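Glucan-binding protein C, GbpC (Streptococcus mutans UA159, PDB 5UQZ) binds glucan and calcium and probably mediates both sucrose-dependent and sucrose-independent adherence of the bacterium. Local coordinates at residues A[56-61]-A[333-338]; A[81-86]-A[103-108]; A[156-161]-A[180-185]; A[199-204]-A[218-223]; A[285-290]-A[326-331]. All coordinates share one frame; numbering follows the deposited sequence.

Contact 1: residues A[56-61]-A[333-338]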
# COMPACT_ATOMS: atom_id res chain seq x y z
N GLY A 56 -12.42 17.02 -2.62
CA GLY A 56 -11.57 18.00 -3.26
C GLY A 56 -10.46 18.51 -2.36
O GLY A 56 -9.49 19.10 -2.86
N ARG A 57 -10.57 18.27 -1.04
CA ARG A 57 -9.51 18.71 -0.15
C ARG A 57 -8.17 18.06 -0.46
O ARG A 57 -7.14 18.64 -0.10
CB ARG A 57 -9.91 18.41 1.30
CG ARG A 57 -10.93 19.38 1.83
CD ARG A 57 -11.46 19.01 3.23
NE ARG A 57 -10.38 18.64 4.17
CZ ARG A 57 -9.48 19.45 4.73
NH1 ARG A 57 -9.59 20.77 4.54
NH2 ARG A 57 -8.51 18.97 5.48
N VAL A 58 -8.14 16.91 -1.12
CA VAL A 58 -6.84 16.32 -1.48
C VAL A 58 -5.99 17.31 -2.26
O VAL A 58 -4.78 17.44 -2.05
CB VAL A 58 -7.01 15.02 -2.27
CG1 VAL A 58 -5.66 14.50 -2.76
CG2 VAL A 58 -7.72 13.98 -1.43
N GLU A 59 -6.62 18.01 -3.21
CA GLU A 59 -5.94 19.04 -3.98
C GLU A 59 -5.99 20.40 -3.29
O GLU A 59 -4.98 21.11 -3.20
CB GLU A 59 -6.59 19.11 -5.37
CG GLU A 59 -5.86 19.99 -6.34
CD GLU A 59 -6.23 19.70 -7.78
OE1 GLU A 59 -6.45 18.52 -8.13
OE2 GLU A 59 -6.29 20.67 -8.56
N LYS A 60 -7.15 20.78 -2.77
CA LYS A 60 -7.33 22.16 -2.34
C LYS A 60 -6.71 22.45 -0.99
O LYS A 60 -6.38 23.62 -0.73
CB LYS A 60 -8.83 22.51 -2.36
CG LYS A 60 -9.42 22.53 -3.78
CD LYS A 60 -10.97 22.83 -3.79
CE LYS A 60 -11.30 24.25 -3.33
NZ LYS A 60 -10.81 25.24 -4.34
N ALA A 61 -6.63 21.46 -0.11
CA ALA A 61 -6.22 21.73 1.26
C ALA A 61 -4.79 21.27 1.54
O ALA A 61 -4.31 21.49 2.64
CB ALA A 61 -7.13 21.04 2.26
N SER A 333 2.43 11.97 1.87
CA SER A 333 1.54 12.95 1.25
C SER A 333 1.08 12.55 -0.13
O SER A 333 0.28 13.29 -0.72
CB SER A 333 2.20 14.32 1.19
OG SER A 333 3.38 14.30 0.39
N ALA A 334 1.51 11.40 -0.65
CA ALA A 334 1.16 11.01 -2.02
C ALA A 334 -0.16 10.24 -2.04
O ALA A 334 -0.22 9.01 -2.13
CB ALA A 334 2.29 10.22 -2.62
N VAL A 335 -1.23 10.98 -1.92
CA VAL A 335 -2.56 10.40 -1.96
C VAL A 335 -2.85 9.86 -3.36
O VAL A 335 -2.59 10.53 -4.36
CB VAL A 335 -3.58 11.47 -1.53
CG1 VAL A 335 -5.02 10.93 -1.61
CG2 VAL A 335 -3.27 11.98 -0.11
N ALA A 336 -3.43 8.66 -3.42
CA ALA A 336 -3.78 7.99 -4.67
C ALA A 336 -5.19 8.43 -5.07
O ALA A 336 -6.18 8.06 -4.42
CB ALA A 336 -3.74 6.48 -4.45
N VAL A 337 -5.28 9.20 -6.16
CA VAL A 337 -6.57 9.70 -6.66
C VAL A 337 -6.79 9.18 -8.07
O VAL A 337 -5.83 8.79 -8.76
CB VAL A 337 -6.65 11.24 -6.62
CG1 VAL A 337 -6.59 11.72 -5.17
CG2 VAL A 337 -5.57 11.84 -7.49
N PRO A 338 -8.03 9.17 -8.55
CA PRO A 338 -8.25 8.79 -9.96
C PRO A 338 -7.55 9.75 -10.91
O PRO A 338 -7.51 10.95 -10.67
CB PRO A 338 -9.76 8.91 -10.11
CG PRO A 338 -10.34 9.16 -8.84
CD PRO A 338 -9.28 9.51 -7.84
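Across this contact the one-turn helix 57-60 meets an extended piece of loop that follows strand 325-329, the two backbones coming nearest at V58 and V335, whose CA atoms lie 7.3 Å apart. It joins parts far apart in the chain: the short helix comes soon after the long helix 3-51, whereas residues 333-338 belong to the tail that leaves the beta-supersandwich and runs back toward that same helix. Packing of valine methyls carries the whole of it. V58 points its branch at the loop, and its CG1, set anti to the backbone N (chi1 174°), rests against V335 and V337 at once, the three CG1 atoms forming a compact triangle. V335 meets it tip to tip, CG1 to CG1 at 3.8 Å, and the second methyl of V58 adds a looser touch, its CG2 lying 4.1 Å from V335 CG1. The alternation of an extended chain explains the pairing: V335 and V337 face the helix, while A336 between them turns its methyl the other way and packs on S223. Y45 of helix 3-51 touches both V58 and V337, so the long helix shares in this apolar patch, and I219 of strand 219-222 lies against V335. R57, on the same turn, reaches N216 O and T306 OG1 with its NH2. On the side nearer the tail's exit, V337 CG1 meets V58 CG1 at 3.8 Å.

Contact 2: residues A[81-86]-A[103-108]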
# COMPACT_ATOMS: atom_id res chain seq x y z
N GLN A 81 14.96 -6.42 20.49
CA GLN A 81 15.33 -7.61 19.72
C GLN A 81 15.55 -7.23 18.26
O GLN A 81 14.62 -7.32 17.44
CB GLN A 81 14.23 -8.66 19.81
CG GLN A 81 14.09 -9.18 21.18
CD GLN A 81 15.09 -10.22 21.37
OE1 GLN A 81 16.25 -9.92 21.70
NE2 GLN A 81 14.68 -11.49 21.16
N TYR A 82 16.75 -6.82 17.92
CA TYR A 82 17.10 -6.57 16.52
C TYR A 82 17.45 -7.89 15.83
O TYR A 82 18.02 -8.80 16.43
CB TYR A 82 18.30 -5.65 16.43
CG TYR A 82 18.04 -4.26 16.99
CD1 TYR A 82 17.55 -3.25 16.19
CD2 TYR A 82 18.30 -3.96 18.35
CE1 TYR A 82 17.33 -1.99 16.70
CE2 TYR A 82 18.10 -2.70 18.86
CZ TYR A 82 17.63 -1.71 18.02
OH TYR A 82 17.42 -0.45 18.51
N LEU A 83 17.09 -7.99 14.53
CA LEU A 83 17.47 -9.17 13.77
C LEU A 83 18.95 -9.08 13.45
O LEU A 83 19.41 -8.07 12.92
CB LEU A 83 16.62 -9.21 12.49
CG LEU A 83 16.81 -10.43 11.62
CD1 LEU A 83 16.25 -11.68 12.29
CD2 LEU A 83 16.12 -10.20 10.24
N THR A 84 19.70 -10.14 13.72
CA THR A 84 21.12 -10.10 13.38
C THR A 84 21.29 -10.01 11.87
O THR A 84 20.44 -10.45 11.09
CB THR A 84 21.87 -11.33 13.92
OG1 THR A 84 21.40 -12.48 13.19
CG2 THR A 84 21.72 -11.47 15.43
N LYS A 85 22.40 -9.42 11.44
CA LYS A 85 22.63 -9.37 10.01
C LYS A 85 22.80 -10.75 9.41
O LYS A 85 22.38 -10.98 8.28
CB LYS A 85 23.80 -8.45 9.64
CG LYS A 85 23.39 -6.97 9.78
CD LYS A 85 24.35 -6.04 9.12
CE LYS A 85 23.83 -4.59 9.17
NZ LYS A 85 24.78 -3.67 8.48
N GLU A 86 23.41 -11.69 10.15
CA GLU A 86 23.48 -13.07 9.65
C GLU A 86 22.11 -13.66 9.40
O GLU A 86 21.88 -14.32 8.39
CB GLU A 86 24.27 -13.93 10.61
CG GLU A 86 24.37 -15.37 10.12
CD GLU A 86 25.36 -16.14 10.92
OE1 GLU A 86 25.79 -15.65 11.98
OE2 GLU A 86 25.70 -17.25 10.49
N ASP A 103 7.83 -18.49 12.72
CA ASP A 103 8.22 -19.84 13.16
C ASP A 103 9.64 -20.19 12.71
O ASP A 103 10.24 -21.13 13.25
CB ASP A 103 7.32 -20.89 12.49
CG ASP A 103 5.90 -20.90 13.01
OD1 ASP A 103 5.58 -20.24 14.01
OD2 ASP A 103 5.09 -21.64 12.41
N ASN A 104 10.15 -19.51 11.68
CA ASN A 104 11.43 -19.86 11.08
C ASN A 104 12.60 -19.08 11.67
O ASN A 104 13.71 -19.13 11.14
CB ASN A 104 11.37 -19.58 9.57
CG ASN A 104 10.49 -20.55 8.83
OD1 ASN A 104 10.19 -21.63 9.32
ND2 ASN A 104 10.08 -20.18 7.62
N TYR A 105 12.38 -18.36 12.75
CA TYR A 105 13.40 -17.62 13.46
C TYR A 105 13.43 -18.12 14.89
O TYR A 105 12.41 -18.60 15.41
CB TYR A 105 13.10 -16.11 13.45
CG TYR A 105 13.10 -15.47 12.08
CD1 TYR A 105 12.01 -15.59 11.22
CD2 TYR A 105 14.15 -14.70 11.67
CE1 TYR A 105 11.99 -14.97 9.97
CE2 TYR A 105 14.18 -14.11 10.43
CZ TYR A 105 13.08 -14.23 9.58
OH TYR A 105 13.11 -13.58 8.37
N THR A 106 14.61 -18.08 15.49
CA THR A 106 14.78 -18.49 16.88
C THR A 106 15.51 -17.39 17.63
O THR A 106 15.96 -16.39 17.04
CB THR A 106 15.56 -19.81 17.05
OG1 THR A 106 16.88 -19.62 16.55
CG2 THR A 106 14.89 -20.95 16.28
N ALA A 107 15.66 -17.57 18.94
CA ALA A 107 16.25 -16.51 19.77
C ALA A 107 17.63 -16.10 19.28
O ALA A 107 17.99 -14.91 19.33
CB ALA A 107 16.34 -17.00 21.22
N SER A 108 18.43 -17.06 18.82
CA SER A 108 19.78 -16.79 18.35
C SER A 108 19.83 -15.92 17.10
O SER A 108 20.90 -15.45 16.74
CB SER A 108 20.48 -18.14 18.05
OG SER A 108 19.73 -18.89 17.12
O HOH W 1 22.25 -14.82 14.26
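The entry into helix 85-91, where strand 82-83 gives way to its first turn, packs here against the loop that leads from helix 96-99 into strand 110-111. L83 makes the apolar half of the contact. With CG anti to the backbone N (chi1 -176°), the leucine extends its CD1 methyl to the ring of Y105, 3.7 Å from Y105 CE2 and equally near CD2, and the two side chains cross at about a right angle. F110 touches both of them, while H91 stacks on the tyrosine ring and Y105 OH is held by Q99 O. Strands 82-83 and 110-111 pair as a small antiparallel ribbon at the periphery of the domain; L83 belongs to this ribbon, while Y105 lies in the loop leading into its second strand. T84 is the N-cap of the helix: its OG1 accepts from the backbone N of A87. The same hydroxyl also takes part in a water bridge, with OG1 of T84 2.7 Å from the water, which in turn donates to S108 O at 2.9 Å. Direct contact is slight here, since T84 CG2 stays 4.3 Å from S108 O. Within the loop, T106 OG1 and S108 OG are hydrogen-bonded at 3.0 Å.

Contact 3: residues A[156-161]-A[180-185]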
# COMPACT_ATOMS: atom_id res chain seq x y z
N TYR A 156 5.52 3.72 17.33
CA TYR A 156 4.80 2.52 16.89
C TYR A 156 4.59 1.62 18.09
O TYR A 156 5.51 1.40 18.89
CB TYR A 156 5.64 1.70 15.87
CG TYR A 156 6.10 2.46 14.66
CD1 TYR A 156 7.31 3.15 14.64
CD2 TYR A 156 5.39 2.37 13.49
CE1 TYR A 156 7.81 3.75 13.48
CE2 TYR A 156 5.86 2.98 12.30
CZ TYR A 156 7.07 3.64 12.30
OH TYR A 156 7.50 4.23 11.14
N THR A 157 3.39 1.04 18.18
CA THR A 157 3.08 0.06 19.24
C THR A 157 2.34 -1.11 18.61
O THR A 157 1.28 -0.92 18.00
CB THR A 157 2.19 0.66 20.34
OG1 THR A 157 2.83 1.83 20.84
CG2 THR A 157 2.00 -0.34 21.48
N LEU A 158 2.88 -2.31 18.81
CA LEU A 158 2.18 -3.52 18.35
C LEU A 158 1.12 -3.89 19.38
O LEU A 158 1.45 -4.09 20.56
CB LEU A 158 3.21 -4.65 18.22
CG LEU A 158 2.65 -5.98 17.68
CD1 LEU A 158 2.22 -5.89 16.22
CD2 LEU A 158 3.69 -7.09 17.85
N ASN A 159 -0.15 -3.91 18.99
CA ASN A 159 -1.23 -4.18 19.94
C ASN A 159 -1.59 -5.66 19.98
O ASN A 159 -2.14 -6.14 20.97
CB ASN A 159 -2.50 -3.41 19.57
CG ASN A 159 -2.23 -1.92 19.52
OD1 ASN A 159 -1.67 -1.35 20.48
ND2 ASN A 159 -2.57 -1.31 18.40
N SER A 160 -1.36 -6.38 18.90
CA SER A 160 -1.68 -7.81 18.78
C SER A 160 -0.92 -8.38 17.60
O SER A 160 -0.48 -7.62 16.71
CB SER A 160 -3.18 -8.04 18.62
OG SER A 160 -3.67 -7.54 17.36
N SER A 161 -0.80 -9.70 17.58
CA SER A 161 -0.16 -10.41 16.47
C SER A 161 -1.04 -11.58 16.04
O SER A 161 -1.94 -12.03 16.78
CB SER A 161 1.20 -10.94 16.91
OG SER A 161 1.80 -11.60 15.83
N ILE A 180 6.69 1.09 7.36
CA ILE A 180 7.08 -0.20 7.93
C ILE A 180 6.48 -1.34 7.11
O ILE A 180 5.34 -1.27 6.63
CB ILE A 180 6.56 -0.16 9.36
CG1 ILE A 180 6.94 -1.29 10.21
CG2 ILE A 180 5.07 -0.13 9.48
CD1 ILE A 180 6.21 -1.09 11.62
N PHE A 181 7.25 -2.42 7.04
CA PHE A 181 6.77 -3.70 6.51
C PHE A 181 6.78 -4.66 7.69
O PHE A 181 7.82 -4.84 8.32
CB PHE A 181 7.67 -4.17 5.36
CG PHE A 181 7.03 -5.16 4.46
CD1 PHE A 181 7.09 -4.96 3.09
CD2 PHE A 181 6.46 -6.31 4.95
CE1 PHE A 181 6.53 -5.89 2.21
CE2 PHE A 181 5.89 -7.27 4.04
CZ PHE A 181 5.90 -7.02 2.71
N ILE A 182 5.62 -5.20 8.06
CA ILE A 182 5.48 -6.02 9.27
C ILE A 182 4.77 -7.32 8.94
O ILE A 182 3.90 -7.37 8.06
CB ILE A 182 4.78 -5.19 10.38
CG1 ILE A 182 4.71 -5.94 11.69
CG2 ILE A 182 3.38 -4.72 9.97
CD1 ILE A 182 4.32 -5.08 12.89
N GLY A 183 5.15 -8.39 9.64
CA GLY A 183 4.46 -9.65 9.42
C GLY A 183 4.76 -10.65 10.52
O GLY A 183 5.67 -10.47 11.33
N ALA A 184 4.01 -11.75 10.49
CA ALA A 184 4.18 -12.83 11.46
C ALA A 184 3.51 -14.07 10.91
O ALA A 184 2.66 -13.99 10.04
CB ALA A 184 3.54 -12.46 12.79
N GLN A 185 3.87 -15.23 11.48
CA GLN A 185 3.10 -16.43 11.19
C GLN A 185 1.64 -16.22 11.59
O GLN A 185 1.35 -15.46 12.54
CB GLN A 185 3.69 -17.63 11.95
CG GLN A 185 2.94 -18.96 11.76
CD GLN A 185 2.87 -19.41 10.28
OE1 GLN A 185 2.12 -18.85 9.46
NE2 GLN A 185 3.58 -20.50 9.95
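Apolar contacts dominate between residues 156-161 and 180-185, which run nearly parallel, 19° apart, with their backbones about 10 Å from each other over much of their length. That spacing is the distance between layers of a beta-sandwich, bridged by side chains from both strands. Y156 and I180 lie alongside each other, pointing opposite ways: the isoleucine's CD1 comes to 4.0 Å from Y156 CD2 and 4.1 Å from CE2, meeting the ring obliquely. Two residues farther along, L158 and I182 meet methyl to methyl, CD1 to CD1 at 4.0 Å. I182 is fully extended, CG1 anti to the backbone N (chi1 -175°) and CD1 continuing the line (chi2 167°), which carries CD1 out to L158, and the two side chains together bridge the gap between the sheets.

Where the backbones draw together, at 7.1 Å between the CA atoms of S161 and A184, small side chains suffice. The contact there is polar against apolar: S161 OG rests 3.6 Å from A184 CB. The hydroxyl has its bonds with S167 O and N163 N, so the methyl merely packs beside an oxygen whose polar needs are met by others. At the other end, Y156 OH is hydrogen-bonded to the hydroxyl of Y136.

Strand 151-160 lies between 132-137 and 194-204 in the large antiparallel sheet, and strand 180-184 between 167-172 and 325-329 in the four-stranded one. F314 of strand 312-319 packs on I180 and I182, V197 of strand 194-204 on I182, and I195 of that strand on L158.

Contact 4: residues A[199-204]-A[218-223]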
# COMPACT_ATOMS: atom_id res chain seq x y z
N MET A 199 0.18 4.03 15.59
CA MET A 199 1.26 4.92 15.23
C MET A 199 0.87 6.35 15.50
O MET A 199 -0.31 6.72 15.45
CB MET A 199 1.72 4.73 13.82
CG MET A 199 0.91 4.48 12.74
SD MET A 199 1.96 3.87 11.28
CE MET A 199 2.93 5.33 10.95
N GLN A 200 1.91 7.18 15.70
CA GLN A 200 1.71 8.62 15.78
C GLN A 200 2.91 9.28 15.16
O GLN A 200 4.06 8.93 15.49
CB GLN A 200 1.50 9.09 17.22
CG GLN A 200 1.17 10.55 17.26
CD GLN A 200 0.86 11.07 18.68
OE1 GLN A 200 1.15 10.40 19.68
NE2 GLN A 200 0.28 12.25 18.76
N ILE A 201 2.68 10.26 14.27
CA ILE A 201 3.74 10.97 13.54
C ILE A 201 3.79 12.41 14.02
O ILE A 201 2.76 13.08 14.11
CB ILE A 201 3.43 10.95 12.04
CG1 ILE A 201 3.32 9.51 11.50
CG2 ILE A 201 4.52 11.74 11.28
CD1 ILE A 201 2.72 9.44 10.08
N ILE A 202 5.01 12.89 14.31
CA ILE A 202 5.21 14.28 14.68
C ILE A 202 6.26 14.85 13.72
O ILE A 202 7.33 14.25 13.52
CB ILE A 202 5.70 14.42 16.13
CG1 ILE A 202 4.65 13.89 17.12
CG2 ILE A 202 5.99 15.89 16.44
CD1 ILE A 202 5.13 13.86 18.53
N PHE A 203 5.94 15.99 13.10
CA PHE A 203 6.87 16.70 12.24
C PHE A 203 7.48 17.85 13.02
O PHE A 203 6.80 18.51 13.79
CB PHE A 203 6.13 17.26 11.01
CG PHE A 203 5.43 16.19 10.19
CD1 PHE A 203 6.17 15.34 9.35
CD2 PHE A 203 4.05 16.04 10.24
CE1 PHE A 203 5.54 14.39 8.56
CE2 PHE A 203 3.43 15.10 9.44
CZ PHE A 203 4.15 14.28 8.60
N TYR A 204 8.75 18.17 12.74
CA TYR A 204 9.44 19.25 13.43
C TYR A 204 9.92 20.29 12.42
O TYR A 204 10.35 19.93 11.31
CB TYR A 204 10.69 18.74 14.21
CG TYR A 204 10.35 17.76 15.29
CD1 TYR A 204 10.08 16.42 15.00
CD2 TYR A 204 10.35 18.16 16.63
CE1 TYR A 204 9.78 15.53 16.01
CE2 TYR A 204 10.07 17.23 17.64
CZ TYR A 204 9.79 15.92 17.31
OH TYR A 204 9.53 14.98 18.28
N ALA A 218 -2.63 18.76 6.51
CA ALA A 218 -1.80 17.57 6.30
C ALA A 218 -2.69 16.47 5.75
O ALA A 218 -3.33 15.74 6.51
CB ALA A 218 -1.09 17.15 7.59
N ILE A 219 -2.72 16.31 4.43
CA ILE A 219 -3.52 15.25 3.82
C ILE A 219 -2.57 14.09 3.58
O ILE A 219 -1.55 14.23 2.89
CB ILE A 219 -4.22 15.70 2.53
CG1 ILE A 219 -4.92 17.07 2.70
CG2 ILE A 219 -5.24 14.61 2.12
CD1 ILE A 219 -5.89 17.16 3.85
N MET A 220 -2.87 12.94 4.16
CA MET A 220 -1.97 11.80 4.11
C MET A 220 -2.66 10.60 3.48
O MET A 220 -3.87 10.38 3.61
CB MET A 220 -1.46 11.48 5.50
CG MET A 220 -0.66 12.66 6.03
SD MET A 220 0.34 12.32 7.46
CE MET A 220 1.60 11.33 6.68
N SER A 221 -1.86 9.79 2.82
CA SER A 221 -2.36 8.64 2.09
C SER A 221 -2.61 7.47 3.03
O SER A 221 -1.87 7.24 3.99
CB SER A 221 -1.33 8.23 1.05
OG SER A 221 -0.12 7.86 1.66
N LEU A 222 -3.64 6.69 2.71
CA LEU A 222 -3.89 5.38 3.32
C LEU A 222 -4.18 4.45 2.14
O LEU A 222 -5.30 3.95 1.93
CB LEU A 222 -5.06 5.46 4.31
CG LEU A 222 -4.77 6.40 5.50
CD1 LEU A 222 -6.00 6.69 6.31
CD2 LEU A 222 -3.63 5.89 6.39
N SER A 223 -3.15 4.22 1.34
CA SER A 223 -3.28 3.44 0.13
C SER A 223 -3.14 1.95 0.41
O SER A 223 -2.79 1.52 1.51
CB SER A 223 -2.20 3.87 -0.86
OG SER A 223 -2.32 5.26 -1.17
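M220 meets I201 and F203 midway between two well-separated backbones, the CA atoms of I201 and M220 lying 11.1 Å apart, and its chain can be followed from root to tip. CB points toward the opposite strand and lies against T331 OG1, a neighbour from the chain beyond strand 325-329. CG stands anti to the carbonyl carbon (chi1 -63°) and does not meet residues 199-204 closely. SD continues the extended run (chi2 -166°) and passes F203 CZ at 4.4 Å. At SD the chain bends (chi3 72°), turning the terminal methyl into position. CE makes the closest approach: it lies 4.0 Å from I201 CD1, the two side chains reaching toward each other tip to tip, and 4.3 Å from F203 CZ, where it comes at the edge of the ring, close to its plane.

The strands belong to different sheets. Strand 194-204 is part of the large antiparallel sheet, between 151-160 and 312-319, whereas strand 219-222 borders a three-stranded sheet with 303-306 as its neighbour; the methionine thus packs one sheet of this beta-supersandwich protein on another. M305 and Y307 pack on M220 as well, and F312 and V152 on I201.

I201 also helps to shape the surface that the methionine meets. Its two branches divide the work: CD1 at the end of the longer one faces M220, while CG2 sits 3.7 Å above one face of the F203 ring, displaced toward the rim. F66 meets the phenylalanine edge-to-face.

Contact 5: residues A[285-290]-A[326-331]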
# COMPACT_ATOMS: atom_id res chain seq x y z
N ASP A 285 -2.33 -2.63 -7.43
CA ASP A 285 -1.52 -2.56 -6.22
C ASP A 285 -0.05 -2.72 -6.53
O ASP A 285 0.75 -2.87 -5.61
CB ASP A 285 -1.99 -3.63 -5.22
CG ASP A 285 -1.46 -3.39 -3.81
OD1 ASP A 285 -1.32 -2.24 -3.37
OD2 ASP A 285 -1.22 -4.42 -3.12
N ALA A 286 0.34 -2.66 -7.80
CA ALA A 286 1.75 -2.83 -8.13
C ALA A 286 2.55 -1.67 -7.58
O ALA A 286 2.13 -0.51 -7.68
CB ALA A 286 1.92 -2.87 -9.65
N VAL A 287 3.72 -1.97 -7.04
CA VAL A 287 4.55 -0.94 -6.43
C VAL A 287 6.00 -1.15 -6.84
O VAL A 287 6.43 -2.27 -7.13
CB VAL A 287 4.41 -0.88 -4.88
CG1 VAL A 287 2.95 -0.58 -4.48
CG2 VAL A 287 4.89 -2.18 -4.22
N ASN A 288 6.76 -0.06 -6.84
CA ASN A 288 8.20 -0.15 -7.02
C ASN A 288 8.85 -0.42 -5.68
O ASN A 288 8.20 -0.42 -4.64
CB ASN A 288 8.72 1.15 -7.64
CG ASN A 288 8.06 1.47 -8.97
OD1 ASN A 288 8.18 0.70 -9.92
ND2 ASN A 288 7.36 2.59 -9.03
N ALA A 289 10.17 -0.64 -5.70
CA ALA A 289 10.91 -0.81 -4.45
C ALA A 289 10.84 0.45 -3.59
O ALA A 289 10.91 0.36 -2.35
CB ALA A 289 12.37 -1.17 -4.75
N ASP A 290 10.72 1.62 -4.21
CA ASP A 290 10.60 2.87 -3.48
C ASP A 290 9.27 2.99 -2.75
O ASP A 290 9.10 3.91 -1.95
CB ASP A 290 10.73 4.07 -4.44
CG ASP A 290 11.58 3.77 -5.69
OD1 ASP A 290 11.41 2.71 -6.35
OD2 ASP A 290 12.41 4.64 -6.05
N THR A 326 1.13 -10.46 6.41
CA THR A 326 2.04 -9.34 6.16
C THR A 326 1.28 -8.12 5.72
O THR A 326 0.20 -8.23 5.13
CB THR A 326 3.06 -9.70 5.06
OG1 THR A 326 2.38 -10.02 3.85
CG2 THR A 326 3.91 -10.90 5.47
N ILE A 327 1.90 -6.96 5.91
CA ILE A 327 1.43 -5.71 5.32
C ILE A 327 2.61 -4.77 5.20
O ILE A 327 3.41 -4.63 6.15
CB ILE A 327 0.28 -5.07 6.14
CG1 ILE A 327 -0.30 -3.86 5.38
CG2 ILE A 327 0.69 -4.71 7.54
CD1 ILE A 327 -1.56 -3.22 6.10
N TRP A 328 2.70 -4.07 4.06
CA TRP A 328 3.60 -2.94 3.92
C TRP A 328 2.71 -1.73 4.10
O TRP A 328 1.95 -1.36 3.20
CB TRP A 328 4.27 -2.91 2.56
CG TRP A 328 5.24 -1.78 2.40
CD1 TRP A 328 5.51 -0.73 3.28
CD2 TRP A 328 6.15 -1.62 1.32
NE1 TRP A 328 6.45 0.10 2.75
CE2 TRP A 328 6.88 -0.44 1.57
CE3 TRP A 328 6.39 -2.35 0.15
CZ2 TRP A 328 7.86 0.03 0.69
CZ3 TRP A 328 7.36 -1.90 -0.71
CH2 TRP A 328 8.08 -0.71 -0.43
N PHE A 329 2.74 -1.14 5.30
CA PHE A 329 1.90 0.02 5.57
C PHE A 329 2.76 1.24 5.44
O PHE A 329 3.72 1.41 6.19
CB PHE A 329 1.30 -0.04 6.98
CG PHE A 329 0.42 1.13 7.26
CD1 PHE A 329 -0.89 1.12 6.82
CD2 PHE A 329 0.92 2.27 7.87
CE1 PHE A 329 -1.69 2.26 7.00
CE2 PHE A 329 0.12 3.38 8.05
CZ PHE A 329 -1.19 3.38 7.63
N ALA A 330 2.39 2.13 4.53
CA ALA A 330 3.08 3.39 4.36
C ALA A 330 2.05 4.50 4.44
O ALA A 330 0.89 4.33 4.03
CB ALA A 330 3.88 3.47 3.07
N THR A 331 2.46 5.63 4.99
CA THR A 331 1.61 6.82 4.86
C THR A 331 2.52 8.01 4.61
O THR A 331 3.61 8.12 5.17
CB THR A 331 0.69 7.02 6.12
OG1 THR A 331 -0.12 8.19 5.91
CG2 THR A 331 1.52 7.23 7.37
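The six-membered ring of W328 meets two backbone carbonyls of the loop 285-290. A289 O lies in the plane of the indole at its edge, 3.6 Å from W328 CH2, where the slightly positive ring hydrogens would probably make the approach of an oxygen mildly favourable. N288 O is farther off, 4.2 Å from W328 CH2, and comes to the ring obliquely. The apolar share is small: V287 directs its side chain at the strand, and CG2 meets W328 CZ3 at 4.3 Å, again at a slant.

W328 sits on strand 325-329, an outermost strand of the four-stranded antiparallel sheet, and from there its indole projects to the long loop between strands 260-263 and 303-306. CG is anti to the backbone N (chi1 -178°), which carries the ring away from the strand toward the loop. At the pyrrole side NE1 donates to K178 O, fixing the rotation of the indole, and the rings of F173 and F181 meet it at inclined planes.

The contact flanks the calcium site formed by S224, N226 and E237. The tryptophan side chain is about 6 Å from the bound calcium ion, and on the loop side D285 acts in the second shell: its OD1 is hydrogen-bonded to S224 OG and its OD2 to N226 ND2.

How the contacts relate
The five contacts lie in one chain, and contact 1 encloses the other four along it. Contacts 3 and 5 share the four-stranded sheet, where backbone hydrogen bonds run from F329 N to I180 O at 2.9 Å and from I327 N to I182 O at 3.0 Å. Contact 4 joins contact 5 through T331 OG1 and S221 O, 2.8 Å apart, and touches contact 1 by packing. Contact 2 is peripheral, its centre about 40 Å from that of contact 1, yet D103 OD2 meets Q185 NE2 of contact 3 at 3.1 Å. The calcium ion lies beside contact 5, and about 10 Å from the side chain of I182 in contact 3.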